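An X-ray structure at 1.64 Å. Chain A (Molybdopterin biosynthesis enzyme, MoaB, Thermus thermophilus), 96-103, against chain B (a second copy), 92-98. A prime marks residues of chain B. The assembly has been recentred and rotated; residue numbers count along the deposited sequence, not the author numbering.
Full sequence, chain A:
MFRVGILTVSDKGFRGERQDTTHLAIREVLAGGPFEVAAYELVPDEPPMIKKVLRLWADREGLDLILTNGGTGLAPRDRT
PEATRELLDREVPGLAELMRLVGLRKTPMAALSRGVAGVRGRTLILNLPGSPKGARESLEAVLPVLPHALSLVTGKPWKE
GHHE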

# COMPACT_ATOMS: atom_id res chain seq x y z
N ALA A 96 1.05 1.25 -7.96
CA ALA A 96 1.03 2.50 -7.22
C ALA A 96 2.31 2.57 -6.39
O ALA A 96 2.88 3.63 -6.21
CB ALA A 96 -0.21 2.55 -6.32
N GLU A 97 2.75 1.42 -5.88
CA GLU A 97 3.96 1.35 -5.08
C GLU A 97 5.17 1.65 -5.97
O GLU A 97 6.06 2.42 -5.59
CB GLU A 97 4.09 -0.04 -4.45
CG GLU A 97 3.03 -0.32 -3.39
CD GLU A 97 2.86 -1.79 -3.07
OE1 GLU A 97 3.48 -2.64 -3.75
OE2 GLU A 97 2.08 -2.11 -2.14
N LEU A 98 5.21 1.05 -7.16
CA LEU A 98 6.34 1.30 -8.05
C LEU A 98 6.46 2.78 -8.38
O LEU A 98 7.58 3.31 -8.46
CB LEU A 98 6.18 0.51 -9.35
CG LEU A 98 6.42 -1.00 -9.30
CD1 LEU A 98 6.13 -1.59 -10.67
CD2 LEU A 98 7.87 -1.30 -8.88
N MET A 99 5.33 3.45 -8.58
CA MET A 99 5.33 4.88 -8.91
C MET A 99 5.82 5.75 -7.76
O MET A 99 6.20 6.91 -7.97
CB MET A 99 3.94 5.33 -9.36
CG MET A 99 3.45 4.66 -10.64
SD MET A 99 1.97 5.46 -11.34
CE MET A 99 0.66 4.83 -10.24
N ARG A 100 5.80 5.21 -6.54
CA ARG A 100 6.29 5.95 -5.39
C ARG A 100 7.78 5.67 -5.19
O ARG A 100 8.39 6.15 -4.23
CB ARG A 100 5.51 5.58 -4.12
CG ARG A 100 4.17 6.28 -4.03
CD ARG A 100 3.56 6.10 -2.66
NE ARG A 100 2.97 4.79 -2.46
CZ ARG A 100 1.75 4.46 -2.88
NH1 ARG A 100 1.01 5.36 -3.52
NH2 ARG A 100 1.25 3.26 -2.63
N LEU A 101 8.36 4.90 -6.11
CA LEU A 101 9.79 4.57 -6.08
C LEU A 101 10.21 4.02 -4.72
O LEU A 101 11.30 4.34 -4.22
CB LEU A 101 10.62 5.82 -6.42
CG LEU A 101 10.16 6.68 -7.60
CD1 LEU A 101 11.17 7.80 -7.83
CD2 LEU A 101 10.01 5.84 -8.86
N VAL A 102 9.36 3.19 -4.13
CA VAL A 102 9.63 2.62 -2.81
C VAL A 102 10.90 1.78 -2.79
O VAL A 102 11.13 0.95 -3.68
CB VAL A 102 8.46 1.73 -2.34
CG1 VAL A 102 8.72 1.25 -0.92
CG2 VAL A 102 7.16 2.50 -2.41
N GLY A 103 11.74 2.01 -1.79
CA GLY A 103 12.96 1.22 -1.68
C GLY A 103 14.26 1.95 -1.94
O GLY A 103 15.33 1.37 -1.75
N VAL B 92 -2.31 8.71 3.00
CA VAL B 92 -1.05 8.93 2.29
C VAL B 92 -0.28 7.62 2.46
O VAL B 92 0.65 7.52 3.26
CB VAL B 92 -0.25 10.10 2.90
CG1 VAL B 92 1.00 10.38 2.06
CG2 VAL B 92 -1.12 11.35 2.97
N PRO B 93 -0.68 6.58 1.69
CA PRO B 93 -0.03 5.27 1.77
C PRO B 93 1.48 5.29 1.68
O PRO B 93 2.14 4.47 2.31
CB PRO B 93 -0.68 4.49 0.63
CG PRO B 93 -1.06 5.55 -0.35
CD PRO B 93 -1.60 6.64 0.54
N GLY B 94 2.03 6.23 0.90
CA GLY B 94 3.47 6.32 0.76
C GLY B 94 4.19 6.50 2.08
O GLY B 94 5.30 5.99 2.27
N LEU B 95 3.57 7.23 3.00
CA LEU B 95 4.20 7.45 4.30
C LEU B 95 4.08 6.20 5.18
O LEU B 95 4.97 5.91 5.98
CB LEU B 95 3.57 8.67 5.00
CG LEU B 95 3.90 10.01 4.34
CD1 LEU B 95 3.17 11.15 5.05
CD2 LEU B 95 5.42 10.24 4.40
N ALA B 96 2.99 5.46 5.02
CA ALA B 96 2.79 4.23 5.78
C ALA B 96 3.86 3.22 5.33
O ALA B 96 4.39 2.46 6.13
CB ALA B 96 1.39 3.67 5.53
N GLU B 97 4.17 3.23 4.03
CA GLU B 97 5.18 2.33 3.49
C GLU B 97 6.55 2.73 4.04
O GLU B 97 7.34 1.87 4.41
CB GLU B 97 5.16 2.41 1.96
CG GLU B 97 3.83 2.02 1.37
CD GLU B 97 3.66 2.41 -0.09
OE1 GLU B 97 4.44 3.27 -0.58
OE2 GLU B 97 2.74 1.87 -0.74
N LEU B 98 6.82 4.02 4.09
CA LEU B 98 8.11 4.47 4.62
C LEU B 98 8.29 4.03 6.07
O LEU B 98 9.37 3.61 6.47
CB LEU B 98 8.25 5.99 4.52
CG LEU B 98 8.42 6.61 3.13
CD1 LEU B 98 8.62 8.11 3.28
CD2 LEU B 98 9.61 5.97 2.41

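The charged interaction dominates this contact. Arg100 and Glu97′ form a salt bridge made of two hydrogen bonds. Arg100 NE donates to Glu97′ OE1 at 2.8 Å, and Arg100 NH2 donates to Glu97′ OE2, also at 2.8 Å. Both N-H...O angles are 158°, so neither bond is strained. The carboxylate lies at the edge of the guanidinium, near its plane. This is the side-by-side arrangement in which two nitrogens meet two oxygens at once. Both residues point CA-to-CB toward the opposing stretch, and both are buried, so each charge finds its counterion away from bulk solvent. The third guanidinium nitrogen, Arg100 NH1, is hydrogen-bonded elsewhere in the structure.

A second acid lies close by. Glu97 OE2 and Glu97′ OE2 are 4.3 Å apart, a close approach of like charges. Arg100 offsets the charge on Glu97′. Both carboxylate oxygens of Glu97 are hydrogen-bonded elsewhere in the structure. The closest atoms of the two glutamates are Glu97 CG and Glu97′ OE2, at 3.5 Å.

The remaining contacts are packing. The helical turn at Pro93′ and Gly94′ covers one face of the guanidinium, with Gly94′ N and Pro93′ CG over it. Arg100 NH1 is 3.8 Å from Pro93′ CG. Arg100 CD rests 3.4 Å from Gly94′ CA. This closeness depends on the absence of a side chain: an ideal CB on Gly94′ would fall 2.9 Å from Arg100 CD, a clash. Val102 also points toward chain B. Its CG2 is 3.4 Å from Glu97′ OE1, so a methyl group packs against an oxygen that already accepts a bond from Arg100 NE.

Backbone hydrogen bonds shape both stretches near the contact. In chain A the helix ends in a Schellman motif. Arg100 N bonds to Glu97 O at 3.0 Å, with a weak bond to Ala96 O at 3.3 Å, and Leu101 N bonds to Leu98 O at 2.9 Å. Leu101 has positive phi, and its side chain is out of reach of chain B. Arg100 and Val102, on either side of it in sequence, both make contact. In chain B, Val92′ occupies the N-cap position, and Leu95′ N bonds to Val92′ O at 2.9 Å. Glu97′ N bonds to Pro93′ O at 2.9 Å, linking the acid of the salt bridge to the proline that packs near the guanidinium.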